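Local coordinates for protein SusD homolog (Bacteroides thetaiotaomicron, PDB 3SGH) that probably binds glycans at the outer membrane as a SusD-like lipoprotein, delivering them to a partner transporter for uptake, at residues A[43-46]-A[51-54]; A[255-260]-A[436-441]; A[264-269]-A[415-420]; A[375-378]-A[382-385]. All coordinates share one frame; numbering follows the deposited sequence.

Contact 1 of 4, residues A[43-46]-A[51-54]; sequences WASF and TATA
Ser45 and the Thr51-Ala52 peptide make the whole of this contact, and the 72 Å² buried between the segments measures how small it is. The tight part is a single oxygen, described here for one of the two conformers of Ser45. Ser45 CB points toward the strand, and with OG turned anti to the carbonyl carbon (chi1 -62°) the hydroxyl lies 3.5 Å from Thr51 CA. Its link to the backbone is slack by comparison: Ala52 N donates to Ser45 OG over 3.4 Å with an N-H...O angle of 142°, a weak bond. A water takes up the slack, giving a hydrogen to Ser45 OG at 3.1 Å and accepting from Ala52 N at 3.0 Å, so the strand N-H is shared between hydroxyl and water. The stronger polar partner of the hydroxyl is Val50 O, just ahead of the strand segment.

On the looser side, Ala52 CB stays 4.4 Å from Ser45 OG; Thr51 CB points away, and its OG1 bonds Val285 O. Although a water sits here, all three touching residues are buried, which makes it an internal bridge. The 3-10 turn itself is closed by Phe46 N on Trp43 O at 2.9 Å. In this conformer, then, a serine hydroxyl and one buried water tie a 3-10 turn to strand 50-52, which pairs with strand 249-251 in a two-stranded antiparallel sheet.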
loop_
_atom_site.group_PDB
_atom_site.type_symbol
_atom_site.label_atom_id
_atom_site.label_comp_id
_atom_site.label_asym_id
_atom_site.label_seq_id
_atom_site.Cartn_x
_atom_site.Cartn_y
_atom_site.Cartn_z
ATOM N N TRP A 43 -7.954 -2.648 7.394
ATOM C CA TRP A 43 -7.111 -3.765 6.993
ATOM C C TRP A 43 -5.666 -3.336 6.815
ATOM O O TRP A 43 -4.761 -4.173 6.832
ATOM C CB TRP A 43 -7.618 -4.495 5.716
ATOM C CG TRP A 43 -7.797 -3.563 4.550
ATOM C CD1 TRP A 43 -8.959 -2.992 4.150
ATOM C CD2 TRP A 43 -6.780 -3.050 3.680
ATOM N NE1 TRP A 43 -8.739 -2.149 3.104
ATOM C CE2 TRP A 43 -7.413 -2.160 2.787
ATOM C CE3 TRP A 43 -5.394 -3.234 3.578
ATOM C CZ2 TRP A 43 -6.702 -1.430 1.809
ATOM C CZ3 TRP A 43 -4.688 -2.502 2.589
ATOM C CH2 TRP A 43 -5.353 -1.641 1.717
ATOM N N ALA A 44 -5.423 -2.040 6.630
ATOM C CA ALA A 44 -4.054 -1.521 6.501
ATOM C C ALA A 44 -3.140 -1.917 7.652
ATOM O O ALA A 44 -1.912 -1.893 7.505
ATOM C CB ALA A 44 -4.082 0.018 6.356
ATOM N N SER A 45 -3.719 -2.208 8.826
ATOM C CA SER A 45 -2.914 -2.642 9.948
ATOM C C SER A 45 -2.127 -3.928 9.636
ATOM O O SER A 45 -1.110 -4.202 10.282
ATOM C CB SER A 45 -3.763 -2.797 11.217
ATOM O OG SER A 45 -4.333 -1.542 11.581
ATOM N N PHE A 46 -2.554 -4.680 8.646
ATOM C CA PHE A 46 -1.794 -5.847 8.216
ATOM C C PHE A 46 -0.443 -5.495 7.569
ATOM O O PHE A 46 0.364 -6.400 7.327
ATOM C CB PHE A 46 -2.592 -6.707 7.199
ATOM C CG PHE A 46 -3.938 -7.158 7.700
ATOM C CD1 PHE A 46 -4.178 -7.354 9.052
ATOM C CD2 PHE A 46 -4.942 -7.417 6.800
ATOM C CE1 PHE A 46 -5.414 -7.750 9.506
ATOM C CE2 PHE A 46 -6.226 -7.850 7.237
ATOM C CZ PHE A 46 -6.468 -8.007 8.555
ATOM N N THR A 51 -2.190 1.202 13.516
ATOM C CA THR A 51 -3.079 0.327 14.296
ATOM C C THR A 51 -4.422 1.042 14.481
ATOM O O THR A 51 -4.451 2.175 14.891
ATOM C CB THR A 51 -2.467 -0.036 15.651
ATOM O OG1 THR A 51 -1.342 -0.889 15.428
ATOM C CG2 THR A 51 -3.480 -0.766 16.553
ATOM N N ALA A 52 -5.520 0.368 14.147
ATOM C CA ALA A 52 -6.863 0.855 14.470
ATOM C C ALA A 52 -7.169 0.612 15.963
ATOM O O ALA A 52 -7.150 -0.520 16.429
ATOM C CB ALA A 52 -7.899 0.167 13.557
ATOM N N THR A 53 -7.416 1.668 16.730
ATOM C CA THR A 53 -7.563 1.524 18.195
ATOM C C THR A 53 -9.009 1.279 18.690
ATOM O O THR A 53 -9.281 1.240 19.878
ATOM C CB THR A 53 -6.940 2.738 18.918
ATOM O OG1 THR A 53 -7.591 3.940 18.484
ATOM C CG2 THR A 53 -5.409 2.811 18.645
ATOM N N ALA A 54 -9.909 1.017 17.768
ATOM C CA ALA A 54 -11.342 0.951 18.023
ATOM C C ALA A 54 -11.769 -0.504 17.912
ATOM O O ALA A 54 -11.031 -1.336 17.346
ATOM C CB ALA A 54 -12.086 1.774 16.962
HETATM O O HOH W 1 -5.497 -2.663 14.183
#

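Contact 2 of 4, residues A[255-260]-A[436-441]; sequences LVSYMN and RIFPAT
Tyr258 and Phe438 supply the apolar part of this contact, between helix 253-261 and the loop that follows helix 424-432. Their nearest atoms, Tyr258 CE1 and Phe438 CE1, are 4.3 Å apart and the approach is oblique, so the pair is loose ring packing. Trp415 adds to the aromatic group by meeting the Tyr258 ring edge-to-face. Phe438 also reaches Ser257: its CZ comes to 4.1 Å from Ser257 CB. The torsions explain the reach, since Phe438 CG stands anti to the carbonyl carbon (chi1 -63°) and carries the ring to the helix although its CB does not point there. Ser257 meets the ring with its carbon, while its hydroxyl bonds back to Ala253 O within the helix. A further carbon contact sets Arg436 CB 3.5 Å from Tyr258 OH.

The polar part gathers round the phenol oxygen. Tyr258 OH lies 3.3 Å from Arg436 N, and Arg436 O sits at the edge of the tyrosine ring, near its plane, 4.0 Å from Tyr258 CE1. A water joins the two sides more clearly, 2.9 Å from Tyr258 OH and accepting from Arg436 N at 3.2 Å.

Charge takes little part. The Arg436 chain runs extended from CG to NE and leads away to a salt bridge with Glu408. The chemistry therefore implies a mixed, modest interface of 173 Å², in which aromatic carbon packs against carbon and a water links the phenol to a loop N-H.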
loop_
_atom_site.group_PDB
_atom_site.type_symbol
_atom_site.label_atom_id
_atom_site.label_comp_id
_atom_site.label_asym_id
_atom_site.label_seq_id
_atom_site.Cartn_x
_atom_site.Cartn_y
_atom_site.Cartn_z
ATOM N N LEU A 255 6.147 -1.317 13.124
ATOM C CA LEU A 255 7.060 -0.360 12.517
ATOM C C LEU A 255 7.855 0.421 13.582
ATOM O O LEU A 255 9.071 0.609 13.433
ATOM C CB LEU A 255 6.317 0.627 11.619
ATOM C CG LEU A 255 7.208 1.622 10.868
ATOM C CD1 LEU A 255 8.196 0.903 9.946
ATOM C CD2 LEU A 255 6.325 2.672 10.110
ATOM N N VAL A 256 7.201 0.865 14.645
ATOM C CA VAL A 256 7.879 1.657 15.690
ATOM C C VAL A 256 9.007 0.825 16.326
ATOM O O VAL A 256 10.113 1.303 16.541
ATOM C CB VAL A 256 6.887 2.171 16.780
ATOM C CG1 VAL A 256 7.644 2.899 17.888
ATOM C CG2 VAL A 256 5.786 3.091 16.117
ATOM N N SER A 257 8.727 -0.434 16.654
ATOM C CA SER A 257 9.751 -1.341 17.229
ATOM C C SER A 257 10.930 -1.621 16.290
ATOM O O SER A 257 12.109 -1.646 16.718
ATOM C CB SER A 257 9.108 -2.674 17.653
ATOM O OG SER A 257 8.235 -2.427 18.735
ATOM N N TYR A 258 10.670 -1.836 15.009
ATOM C CA TYR A 258 11.796 -1.981 14.092
ATOM C C TYR A 258 12.675 -0.707 14.139
ATOM O O TYR A 258 13.906 -0.761 14.262
ATOM C CB TYR A 258 11.325 -2.169 12.663
ATOM C CG TYR A 258 11.088 -3.623 12.191
ATOM C CD1 TYR A 258 9.968 -4.346 12.548
ATOM C CD2 TYR A 258 12.006 -4.219 11.348
ATOM C CE1 TYR A 258 9.758 -5.649 12.041
ATOM C CE2 TYR A 258 11.803 -5.471 10.852
ATOM C CZ TYR A 258 10.696 -6.189 11.211
ATOM O OH TYR A 258 10.513 -7.427 10.649
HETATM N N MSE A 259 12.030 0.448 14.038
HETATM C CA MSE A 259 12.732 1.732 14.037
HETATM C C MSE A 259 13.402 2.114 15.371
HETATM O O MSE A 259 14.479 2.719 15.366
HETATM C CB MSE A 259 11.767 2.803 13.550
HETATM C CG MSE A 259 11.386 2.596 12.077
HETATM SE SE MSE A 259 10.135 3.913 11.439
HETATM C CE MSE A 259 11.399 5.402 11.238
ATOM N N ASN A 260 12.834 1.704 16.500
ATOM C CA ASN A 260 13.481 1.897 17.808
ATOM C C ASN A 260 14.791 1.068 17.882
ATOM O O ASN A 260 15.827 1.563 18.330
ATOM C CB ASN A 260 12.556 1.518 18.962
ATOM C CG ASN A 260 11.569 2.622 19.337
ATOM O OD1 ASN A 260 11.802 3.799 19.078
ATOM N ND2 ASN A 260 10.491 2.238 20.023
ATOM N N ARG A 436 8.686 -8.862 8.269
ATOM C CA ARG A 436 8.052 -9.756 9.223
ATOM C C ARG A 436 7.078 -9.004 10.130
ATOM O O ARG A 436 7.343 -8.721 11.307
ATOM C CB ARG A 436 9.083 -10.519 10.029
ATOM C CG ARG A 436 10.172 -11.184 9.185
ATOM C CD ARG A 436 11.067 -11.998 10.056
ATOM N NE ARG A 436 12.293 -12.404 9.355
ATOM C CZ ARG A 436 12.714 -13.661 9.195
ATOM N NH1 ARG A 436 12.018 -14.686 9.666
ATOM N NH2 ARG A 436 13.849 -13.893 8.559
ATOM N N ILE A 437 5.912 -8.728 9.558
ATOM C CA ILE A 437 4.855 -7.945 10.216
ATOM C C ILE A 437 4.290 -8.690 11.414
ATOM O O ILE A 437 3.960 -9.897 11.329
ATOM C CB ILE A 437 3.693 -7.640 9.238
ATOM C CG1 ILE A 437 4.193 -6.844 8.038
ATOM C CG2 ILE A 437 2.573 -6.907 9.939
ATOM C CD1 ILE A 437 5.052 -5.627 8.457
ATOM N N PHE A 438 4.197 -8.003 12.539
ATOM C CA PHE A 438 3.651 -8.621 13.741
ATOM C C PHE A 438 2.192 -9.056 13.532
ATOM O O PHE A 438 1.335 -8.220 13.226
ATOM C CB PHE A 438 3.652 -7.649 14.907
ATOM C CG PHE A 438 5.000 -7.158 15.361
ATOM C CD1 PHE A 438 6.190 -7.590 14.816
ATOM C CD2 PHE A 438 5.045 -6.298 16.465
ATOM C CE1 PHE A 438 7.416 -7.079 15.312
ATOM C CE2 PHE A 438 6.218 -5.827 16.961
ATOM C CZ PHE A 438 7.407 -6.209 16.410
ATOM N N PRO A 439 1.898 -10.339 13.771
ATOM C CA PRO A 439 0.503 -10.802 13.637
ATOM C C PRO A 439 -0.307 -10.394 14.854
ATOM O O PRO A 439 0.255 -9.937 15.852
ATOM C CB PRO A 439 0.652 -12.313 13.635
ATOM C CG PRO A 439 1.820 -12.556 14.547
ATOM C CD PRO A 439 2.797 -11.431 14.200
ATOM N N ALA A 440 -1.616 -10.586 14.785
ATOM C CA ALA A 440 -2.496 -10.475 15.918
ATOM C C ALA A 440 -2.018 -11.413 17.036
ATOM O O ALA A 440 -1.390 -12.459 16.764
ATOM C CB ALA A 440 -3.927 -10.835 15.481
ATOM N N THR A 441 -2.371 -11.078 18.277
ATOM C CA THR A 441 -2.170 -11.989 19.394
ATOM C C THR A 441 -2.954 -13.304 19.195
ATOM O O THR A 441 -2.546 -14.368 19.687
ATOM C CB THR A 441 -2.527 -11.354 20.761
ATOM O OG1 THR A 441 -3.900 -10.902 20.735
ATOM C CG2 THR A 441 -1.542 -10.211 21.091
HETATM O O HOH W 2 11.780 -7.954 8.050
#

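Contact 3 of 4, residues A[264-269]-A[415-420]; sequences DPRRPA and WIACYP
The backbones stay well apart, Arg266 CA and Ile416 CA being 9.1 Å from each other, with a type I turn from Asp264 to Arg267 facing the last turn of helix 403-417. Side chains bridge the space. Ile416 CG2 stands over the centre of the Arg266 guanidinium, 3.5 Å above its plane, and the two side chains cross at about a right angle. The methyl is also 4.0 Å from Asp264 OD2, so it covers part of the ion pair as well as the cation.

That ion pair helps fix the plane the methyl rests on. Arg266 grips Asp264 side-on: NE donates to OD1 at 2.9 Å, nearly straight at 174°, and NH2 donates to OD2 at 2.9 Å, both through syn lone pairs. OD1 uses its anti lone pair for Arg266 N at 2.9 Å, which is the capping bond at the turn leading into helix 267-270. Asp264 can serve both because its CG lies opposite its own backbone nitrogen (chi1 -162°), bringing the carboxylate over the turn, while the arginine chain bends at chi3 (-71°) to meet it. With an alanine at Asp264, the guanidinium would probably lose its paired charge and part of what holds its plane, and Arg266 N its capping acceptor.

Arg266 NH1 and NH2 reach on to Ser351 and Gln413. The chemistry implies a buried arginine whose charge is probably balanced largely by the aspartate of its own turn, its polar rim occupied by hydrogen-bond acceptors and one flat face left to a hydrocarbon group of the helix.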
loop_
_atom_site.group_PDB
_atom_site.type_symbol
_atom_site.label_atom_id
_atom_site.label_comp_id
_atom_site.label_asym_id
_atom_site.label_seq_id
_atom_site.Cartn_x
_atom_site.Cartn_y
_atom_site.Cartn_z
ATOM N N ASP A 264 16.357 4.790 14.552
ATOM C CA ASP A 264 16.129 5.343 13.213
ATOM C C ASP A 264 15.819 6.826 13.292
ATOM O O ASP A 264 14.841 7.223 13.938
ATOM C CB ASP A 264 14.982 4.579 12.522
ATOM C CG ASP A 264 14.951 4.765 11.021
ATOM O OD1 ASP A 264 14.955 5.935 10.525
ATOM O OD2 ASP A 264 14.893 3.739 10.297
ATOM N N PRO A 265 16.618 7.640 12.609
ATOM C CA PRO A 265 16.396 9.078 12.704
ATOM C C PRO A 265 15.136 9.576 12.038
ATOM O O PRO A 265 14.775 10.736 12.212
ATOM C CB PRO A 265 17.621 9.695 12.020
ATOM C CG PRO A 265 18.416 8.623 11.479
ATOM C CD PRO A 265 17.837 7.296 11.852
ATOM N N ARG A 266 14.471 8.719 11.270
ATOM C CA ARG A 266 13.166 9.102 10.737
ATOM C C ARG A 266 12.049 9.081 11.765
ATOM O O ARG A 266 10.967 9.566 11.460
ATOM C CB ARG A 266 12.815 8.209 9.551
ATOM C CG ARG A 266 13.693 8.530 8.344
ATOM C CD ARG A 266 13.522 7.427 7.269
ATOM N NE ARG A 266 14.157 6.212 7.739
ATOM C CZ ARG A 266 14.471 5.183 6.955
ATOM N NH1 ARG A 266 14.146 5.183 5.647
ATOM N NH2 ARG A 266 15.104 4.155 7.482
ATOM N N ARG A 267 12.269 8.505 12.955
ATOM C CA ARG A 267 11.215 8.434 13.960
ATOM C C ARG A 267 10.467 9.762 14.206
ATOM O O ARG A 267 9.232 9.773 14.123
ATOM C CB ARG A 267 11.712 7.806 15.258
ATOM C CG ARG A 267 11.944 6.261 15.148
ATOM C CD ARG A 267 12.592 5.712 16.420
ATOM N NE ARG A 267 13.907 6.310 16.608
ATOM C CZ ARG A 267 14.653 6.165 17.685
ATOM N NH1 ARG A 267 14.201 5.451 18.722
ATOM N NH2 ARG A 267 15.834 6.764 17.758
ATOM N N PRO A 268 11.187 10.876 14.479
ATOM C CA PRO A 268 10.490 12.141 14.718
ATOM C C PRO A 268 9.752 12.709 13.518
ATOM O O PRO A 268 8.851 13.563 13.702
ATOM C CB PRO A 268 11.599 13.105 15.166
ATOM C CG PRO A 268 12.866 12.495 14.707
ATOM C CD PRO A 268 12.614 10.987 14.797
ATOM N N ALA A 269 10.091 12.231 12.308
ATOM C CA ALA A 269 9.368 12.640 11.095
ATOM C C ALA A 269 8.106 11.777 10.846
ATOM O O ALA A 269 7.220 12.149 10.068
ATOM C CB ALA A 269 10.284 12.583 9.938
ATOM N N TRP A 415 9.966 -1.043 3.273
ATOM C CA TRP A 415 8.769 -0.951 4.098
ATOM C C TRP A 415 8.826 0.256 5.030
ATOM O O TRP A 415 7.842 0.997 5.146
ATOM C CB TRP A 415 8.604 -2.255 4.849
ATOM C CG TRP A 415 7.622 -2.218 5.962
ATOM C CD1 TRP A 415 6.267 -2.066 5.868
ATOM C CD2 TRP A 415 7.921 -2.435 7.333
ATOM N NE1 TRP A 415 5.707 -2.186 7.121
ATOM C CE2 TRP A 415 6.716 -2.378 8.039
ATOM C CE3 TRP A 415 9.104 -2.649 8.043
ATOM C CZ2 TRP A 415 6.667 -2.535 9.411
ATOM C CZ3 TRP A 415 9.030 -2.852 9.394
ATOM C CH2 TRP A 415 7.841 -2.786 10.059
ATOM N N ILE A 416 10.011 0.537 5.577
ATOM C CA ILE A 416 10.177 1.703 6.430
ATOM C C ILE A 416 10.034 2.973 5.603
ATOM O O ILE A 416 9.362 3.911 6.008
ATOM C CB ILE A 416 11.554 1.710 7.132
ATOM C CG1 ILE A 416 11.574 0.586 8.132
ATOM C CG2 ILE A 416 11.806 3.049 7.872
ATOM C CD1 ILE A 416 13.027 0.302 8.726
ATOM N N ALA A 417 10.584 2.956 4.389
ATOM C CA ALA A 417 10.574 4.123 3.503
ATOM C C ALA A 417 9.158 4.483 2.991
ATOM O O ALA A 417 8.808 5.675 2.912
ATOM C CB ALA A 417 11.505 3.931 2.313
ATOM N N CYS A 418 8.374 3.465 2.601
ATOM C CA CYS A 418 7.067 3.702 1.997
ATOM C C CYS A 418 6.077 3.845 3.125
ATOM O O CYS A 418 5.426 2.887 3.502
ATOM C CB CYS A 418 6.711 2.557 1.063
ATOM S SG CYS A 418 7.889 2.485 -0.374
ATOM N N TYR A 419 6.014 5.049 3.704
ATOM C CA TYR A 419 5.239 5.299 4.909
ATOM C C TYR A 419 4.555 6.652 4.834
ATOM O O TYR A 419 5.203 7.664 4.432
ATOM C CB TYR A 419 6.130 5.265 6.186
ATOM C CG TYR A 419 5.463 5.869 7.405
ATOM C CD1 TYR A 419 4.643 5.089 8.230
ATOM C CD2 TYR A 419 5.647 7.213 7.745
ATOM C CE1 TYR A 419 3.994 5.615 9.289
ATOM C CE2 TYR A 419 4.984 7.757 8.825
ATOM C CZ TYR A 419 4.180 6.948 9.592
ATOM O OH TYR A 419 3.525 7.464 10.650
ATOM N N PRO A 420 3.264 6.713 5.257
ATOM C CA PRO A 420 2.327 5.638 5.531
ATOM C C PRO A 420 1.763 5.068 4.226
ATOM O O PRO A 420 1.344 5.834 3.365
ATOM C CB PRO A 420 1.194 6.323 6.344
ATOM C CG PRO A 420 1.454 7.766 6.246
ATOM C CD PRO A 420 2.628 8.032 5.413
#

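Contact 4 of 4, residues A[375-378]-A[382-385]; sequences VDNL and HTGN
Asp376 receives two side-chain hydrogen bonds from the 382-385 segment, one of them a His-carboxylate bond from His382, and so closes a short turn within the long loop between helices 360-364 and 403-417. The segments bury 203 Å² between them. Followed outward, Asp376 CB meets His382 O at 3.7 Å and Asn385 CB at 3.9 Å, the aspartate and asparagine side chains lying side by side and pointing the same way. CG extends anti to the backbone nitrogen (chi1 -173°), which carries OD2 to where both the imidazole and the amide can reach it, and comes within 3.5 Å of His382 CB. Of the two oxygens, OD1 turns to Tyr301 OH elsewhere in the chain.

OD2 carries the contact. His382 ND1 donates to it at 2.8 Å with an angle of 154°; the oxygen lies in the ring plane, yet the donor approaches from above the carboxylate, whose plane stands 86° from the ring. Asn385 ND2 donates to the same oxygen at 3.2 Å on its anti side, tilted out of the carboxylate plane although the two flat groups are themselves nearly coplanar. Both donors come from the same face. Placing a leucine at Asp376 would probably leave His382 ND1 and the Asn385 amide without their shared acceptor, and the imidazole freer to turn.

Asn385 is held further by Ala290 and Glu291, and the His382 ring meets Tyr298, so the pair is built into surrounding loops. The two backbones are joined separately: a single water donates to Asp376 O at 2.8 Å and accepts from His382 N at 2.9 Å.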
loop_
_atom_site.group_PDB
_atom_site.type_symbol
_atom_site.label_atom_id
_atom_site.label_comp_id
_atom_site.label_asym_id
_atom_site.label_seq_id
_atom_site.Cartn_x
_atom_site.Cartn_y
_atom_site.Cartn_z
ATOM N N VAL A 375 7.502 -3.825 23.812
ATOM C CA VAL A 375 6.925 -3.934 25.154
ATOM C C VAL A 375 5.811 -2.917 25.260
ATOM O O VAL A 375 5.904 -1.795 24.721
ATOM C CB VAL A 375 7.957 -3.736 26.283
ATOM C CG1 VAL A 375 8.926 -4.954 26.361
ATOM C CG2 VAL A 375 8.719 -2.444 26.106
ATOM N N ASP A 376 4.746 -3.316 25.945
ATOM C CA ASP A 376 3.641 -2.442 26.235
ATOM C C ASP A 376 3.510 -2.273 27.737
ATOM O O ASP A 376 2.804 -3.039 28.411
ATOM C CB ASP A 376 2.369 -2.963 25.627
ATOM C CG ASP A 376 1.203 -1.966 25.772
ATOM O OD1 ASP A 376 1.378 -0.900 26.460
ATOM O OD2 ASP A 376 0.100 -2.246 25.219
ATOM N N ASN A 377 4.244 -1.285 28.256
ATOM C CA ASN A 377 4.307 -0.994 29.674
ATOM C C ASN A 377 3.596 0.301 30.035
ATOM O O ASN A 377 3.557 0.664 31.205
ATOM C CB ASN A 377 5.781 -0.835 30.098
ATOM C CG ASN A 377 6.514 -2.128 30.067
ATOM O OD1 ASN A 377 5.930 -3.214 30.326
ATOM N ND2 ASN A 377 7.777 -2.063 29.670
ATOM N N LEU A 378 3.047 1.008 29.051
ATOM C CA LEU A 378 2.504 2.347 29.321
ATOM C C LEU A 378 1.240 2.278 30.169
ATOM O O LEU A 378 1.004 3.159 31.020
ATOM C CB LEU A 378 2.231 3.095 27.996
ATOM C CG LEU A 378 3.425 3.323 27.064
ATOM C CD1 LEU A 378 2.947 4.210 25.910
ATOM C CD2 LEU A 378 4.636 3.928 27.807
ATOM N N HIS A 382 -0.813 -4.832 30.368
ATOM C CA HIS A 382 -0.747 -4.950 28.904
ATOM C C HIS A 382 0.402 -5.826 28.405
ATOM O O HIS A 382 0.682 -5.836 27.186
ATOM C CB HIS A 382 -0.614 -3.572 28.233
ATOM C CG HIS A 382 -1.917 -2.874 27.979
ATOM N ND1 HIS A 382 -2.118 -2.077 26.869
ATOM C CD2 HIS A 382 -3.065 -2.803 28.704
ATOM C CE1 HIS A 382 -3.346 -1.578 26.906
ATOM N NE2 HIS A 382 -3.958 -2.039 27.986
ATOM N N THR A 383 1.119 -6.506 29.313
ATOM C CA THR A 383 2.291 -7.279 28.875
ATOM C C THR A 383 1.969 -8.464 27.968
ATOM O O THR A 383 2.873 -8.987 27.346
ATOM C CB THR A 383 3.202 -7.753 30.022
ATOM O OG1 THR A 383 2.536 -8.791 30.756
ATOM C CG2 THR A 383 3.598 -6.578 30.912
ATOM N N GLY A 384 0.704 -8.850 27.861
ATOM C CA GLY A 384 0.263 -9.828 26.873
ATOM C C GLY A 384 0.357 -9.313 25.437
ATOM O O GLY A 384 0.245 -10.099 24.485
ATOM N N ASN A 385 0.621 -8.005 25.290
ATOM C CA ASN A 385 0.895 -7.405 24.005
ATOM C C ASN A 385 2.361 -7.447 23.613
ATOM O O ASN A 385 2.691 -7.143 22.465
ATOM C CB ASN A 385 0.393 -5.947 23.980
ATOM C CG ASN A 385 -1.094 -5.876 24.068
ATOM O OD1 ASN A 385 -1.783 -6.708 23.469
ATOM N ND2 ASN A 385 -1.604 -4.895 24.752
HETATM O O HOH W 3 1.656 -3.423 30.948
#

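Contact 1 closes first along the chain; contact 2 then spans a long loop within which contact 3 is nested, and contact 4 lies inside that of contact 3. Contact 2 is the hub, its centre about 13 Å from each of the others and touching them all: Phe46 meets one conformer of Ile437, Thr441 packs on Gly384, and Leu255 lies against Trp415 and Tyr419. Helices 253-261 and 267-270 follow each other, and probable hydrogen bonds, Met259 O with Asp264 N and Asn260 OD1 with Arg267 NH1, join contacts 2 and 3. Contacts 3 and 4 lie farthest apart, about 23 Å between centres. Contacts 2 and 3 unite distant parts of this largely helical chain; 1 and 4 are local closures.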